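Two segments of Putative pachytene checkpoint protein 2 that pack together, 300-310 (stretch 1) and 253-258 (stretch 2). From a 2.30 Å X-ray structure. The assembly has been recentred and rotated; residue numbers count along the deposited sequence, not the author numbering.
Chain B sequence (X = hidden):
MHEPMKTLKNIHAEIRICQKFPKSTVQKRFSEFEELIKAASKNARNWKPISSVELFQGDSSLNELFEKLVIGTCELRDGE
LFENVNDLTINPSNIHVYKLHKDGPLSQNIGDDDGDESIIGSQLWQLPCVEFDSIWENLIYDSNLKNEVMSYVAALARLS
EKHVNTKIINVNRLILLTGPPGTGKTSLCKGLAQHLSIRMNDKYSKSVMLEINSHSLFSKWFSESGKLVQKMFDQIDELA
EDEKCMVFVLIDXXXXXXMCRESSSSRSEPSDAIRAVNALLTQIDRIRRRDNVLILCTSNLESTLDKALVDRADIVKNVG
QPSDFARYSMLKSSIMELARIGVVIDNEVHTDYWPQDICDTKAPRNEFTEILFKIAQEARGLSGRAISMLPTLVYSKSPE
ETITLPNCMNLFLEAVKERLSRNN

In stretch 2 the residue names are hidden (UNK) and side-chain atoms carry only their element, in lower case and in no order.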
# COMPACT_ATOMS: atom_id res chain seq x y z
N ASN B 300 -20.03 -8.60 -15.84
CA ASN B 300 -20.08 -7.72 -17.01
C ASN B 300 -18.68 -7.38 -17.53
O ASN B 300 -18.54 -6.91 -18.66
CB ASN B 300 -20.84 -6.44 -16.68
CG ASN B 300 -22.34 -6.66 -16.58
OD1 ASN B 300 -22.89 -7.55 -17.23
ND2 ASN B 300 -23.01 -5.85 -15.76
N LEU B 301 -17.67 -7.61 -16.71
CA LEU B 301 -16.29 -7.37 -17.11
C LEU B 301 -15.69 -8.63 -17.73
O LEU B 301 -15.97 -9.74 -17.29
CB LEU B 301 -15.44 -6.91 -15.92
CG LEU B 301 -13.94 -6.72 -16.16
CD1 LEU B 301 -13.68 -5.52 -17.06
CD2 LEU B 301 -13.20 -6.58 -14.83
N GLU B 302 -14.87 -8.45 -18.76
CA GLU B 302 -14.21 -9.57 -19.41
C GLU B 302 -12.70 -9.52 -19.17
O GLU B 302 -12.11 -8.44 -19.10
CB GLU B 302 -14.52 -9.58 -20.91
CG GLU B 302 -14.28 -10.92 -21.59
CD GLU B 302 -14.70 -10.90 -23.05
OE1 GLU B 302 -15.04 -11.97 -23.59
OE2 GLU B 302 -14.68 -9.80 -23.66
N SER B 303 -12.10 -10.70 -19.02
CA SER B 303 -10.64 -10.89 -18.96
C SER B 303 -9.95 -10.40 -17.68
O SER B 303 -8.73 -10.27 -17.66
CB SER B 303 -9.97 -10.22 -20.17
OG SER B 303 -8.56 -10.22 -20.03
N THR B 304 -10.71 -10.15 -16.63
CA THR B 304 -10.11 -9.86 -15.32
C THR B 304 -10.93 -10.56 -14.24
O THR B 304 -11.20 -10.00 -13.17
CB THR B 304 -10.02 -8.35 -15.04
OG1 THR B 304 -9.70 -7.65 -16.24
CG2 THR B 304 -8.95 -8.06 -13.99
N LEU B 305 -11.32 -11.79 -14.54
CA LEU B 305 -12.16 -12.59 -13.65
C LEU B 305 -11.47 -12.90 -12.33
O LEU B 305 -10.29 -13.23 -12.30
CB LEU B 305 -12.55 -13.89 -14.35
CG LEU B 305 -14.04 -14.18 -14.47
CD1 LEU B 305 -14.26 -15.45 -15.29
CD2 LEU B 305 -14.67 -14.31 -13.09
N ASP B 306 -12.23 -12.80 -11.24
CA ASP B 306 -11.70 -13.13 -9.92
C ASP B 306 -11.43 -14.63 -9.82
O ASP B 306 -12.31 -15.45 -10.04
CB ASP B 306 -12.67 -12.69 -8.82
CG ASP B 306 -12.82 -11.17 -8.74
OD1 ASP B 306 -11.96 -10.46 -9.30
OD2 ASP B 306 -13.79 -10.70 -8.11
N LYS B 307 -10.18 -14.97 -9.49
CA LYS B 307 -9.74 -16.36 -9.39
C LYS B 307 -10.59 -17.17 -8.42
O LYS B 307 -10.83 -18.36 -8.64
CB LYS B 307 -8.27 -16.41 -8.97
CG LYS B 307 -7.69 -17.81 -8.80
CD LYS B 307 -6.76 -18.16 -9.94
CE LYS B 307 -6.05 -19.49 -9.68
NZ LYS B 307 -5.05 -19.80 -10.73
N ALA B 308 -11.03 -16.53 -7.35
CA ALA B 308 -11.82 -17.19 -6.32
C ALA B 308 -13.14 -17.72 -6.86
O ALA B 308 -13.64 -18.74 -6.40
CB ALA B 308 -12.07 -16.24 -5.16
N LEU B 309 -13.70 -17.01 -7.84
CA LEU B 309 -15.00 -17.37 -8.37
C LEU B 309 -14.90 -18.45 -9.45
O LEU B 309 -15.75 -19.33 -9.54
CB LEU B 309 -15.71 -16.14 -8.93
CG LEU B 309 -17.24 -16.19 -8.86
CD1 LEU B 309 -17.70 -16.23 -7.41
CD2 LEU B 309 -17.84 -15.00 -9.58
N VAL B 310 -13.85 -18.37 -10.26
CA VAL B 310 -13.62 -19.36 -11.31
C VAL B 310 -13.38 -20.73 -10.69
O VAL B 310 -13.87 -21.75 -11.18
CB VAL B 310 -12.43 -18.98 -12.21
CG1 VAL B 310 -12.37 -19.88 -13.43
CG2 VAL B 310 -12.53 -17.52 -12.62
N UNK B 253 -23.41 -8.18 -11.70
CA UNK B 253 -22.22 -7.33 -11.59
C UNK B 253 -21.29 -7.79 -10.48
O UNK B 253 -20.92 -7.00 -9.61
c UNK B 253 -22.63 -5.87 -11.35
o UNK B 253 -22.39 -3.31 -13.93
c UNK B 253 -23.12 -5.14 -12.60
o UNK B 253 -21.93 -3.24 -11.78
c UNK B 253 -22.44 -3.80 -12.78
N UNK B 254 -20.92 -9.06 -10.52
CA UNK B 254 -20.17 -9.69 -9.43
C UNK B 254 -18.89 -8.94 -9.08
O UNK B 254 -18.54 -8.81 -7.91
c UNK B 254 -19.82 -11.15 -9.78
c UNK B 254 -19.03 -11.78 -8.65
c UNK B 254 -21.08 -11.95 -10.04
N UNK B 255 -18.20 -8.43 -10.09
CA UNK B 255 -16.93 -7.77 -9.86
C UNK B 255 -17.09 -6.35 -9.33
O UNK B 255 -16.12 -5.73 -8.89
o UNK B 255 -15.03 -9.69 -13.82
o UNK B 255 -13.61 -8.73 -12.45
c UNK B 255 -16.10 -7.78 -11.14
c UNK B 255 -14.74 -9.20 -12.71
c UNK B 255 -15.79 -9.18 -11.63
N UNK B 256 -18.32 -5.83 -9.38
CA UNK B 256 -18.61 -4.56 -8.73
C UNK B 256 -18.60 -4.80 -7.22
O UNK B 256 -18.28 -3.91 -6.44
o UNK B 256 -21.03 -4.75 -8.68
c UNK B 256 -19.95 -3.99 -9.19
N UNK B 257 -18.97 -6.02 -6.83
CA UNK B 257 -18.84 -6.46 -5.45
C UNK B 257 -17.38 -6.77 -5.13
O UNK B 257 -16.76 -6.12 -4.29
c UNK B 257 -21.89 -8.91 -5.46
c UNK B 257 -21.84 -6.68 -4.36
c UNK B 257 -19.71 -7.69 -5.19
c UNK B 257 -21.22 -7.55 -5.43
N UNK B 258 -16.84 -7.77 -5.82
CA UNK B 258 -15.46 -8.16 -5.65
C UNK B 258 -14.59 -7.77 -6.83
O UNK B 258 -13.38 -8.00 -6.83

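Position 253 carries five side-chain atoms: three carbons in a row, the third bearing two oxygens. Its CB points sideways to stretch 1, but the chain bends back, and one terminal oxygen lies 3.2 Å from Asn-300 ND2. Two carbons between backbone and carboxylate make this a glutamate rather than an aspartate. The residue is Glu-253. The hydrogen bond runs from Asn-300 ND2 to Glu-253 OE2 with an N-H...acceptor angle of 154°, and since the CB of Asn-300 also points sideways, both partners reach each other through their ends.

Position 254 has three side-chain carbons and no polar atom: one attached to CA, carrying the other two. One of these two lies 3.6 Å from Leu-309 CD2. A fork at CB made of carbon alone identifies valine. This is Val-254, buried, with chi1 in the t well and CB directed toward stretch 1; the closest pair is Val-254 CG1 and Leu-309 CD2, a plain apolar contact.

Position 255 again shows three carbons in line, the last with two oxygens. Its CB points toward stretch 1, and the two oxygens arrive among Leu-301, Thr-304, Leu-305 and Asp-306. It is a second glutamate. Glu-255, with chi1 m and chi2 t, has 113 Å² covered by the other stretch, more than any other residue here. Proximity is not bonding, however: Glu-255 OE2 sits 2.8 Å from Thr-304 O, and both are acceptors. The same OE2 is 3.2 Å from Leu-301 CD2 and 4.0 Å from Asp-306 OD1, the latter an approach of like charges.

Position 256 bears one carbon and then one oxygen, and touches nothing on stretch 1. This is the small hydroxyl side chain of serine. Ser-256 turns inward on its own segment: OG donates to Glu-253 O at a very short 2.4 Å, while Ser-256 N donates to Glu-253 O at 2.9 Å.

Position 257 has four carbons forked at the second, and they make no contact with stretch 1. The place of the fork separates leucine from isoleucine, whose fork is at the first. Leu-257 is buried, its side chain staying 7.3 Å or more from stretch 1.

Position 258 has no side-chain atoms, and its backbone O lies 3.0 Å from Asp-306 OD2, again two acceptors without a hydrogen bond. An ideal CB here would fall 3.3 Å from Asp-306 OD2, a tight fit. The bare CA means glycine; Gly-258 N is spent on Val-254 O at 2.9 Å.

The contact is small, 421 Å² over both sides, and its rules are uneven. One hydrogen bond, from the Asn-300 amide to the Glu-253 carboxylate, joins the stretches, and one apolar touch sets Leu-309 against Val-254. Glu-255 has the largest area covered, yet makes no hydrogen bond across the stretches. Asp-306, just before the helix, caps nothing with its side chain and faces acceptors at Glu-255 and Gly-258. For a designer, the lesson is that buried area and short distances do not by themselves measure attraction: donors and acceptors must be matched.

Stretch 2 253-258: EVESLG
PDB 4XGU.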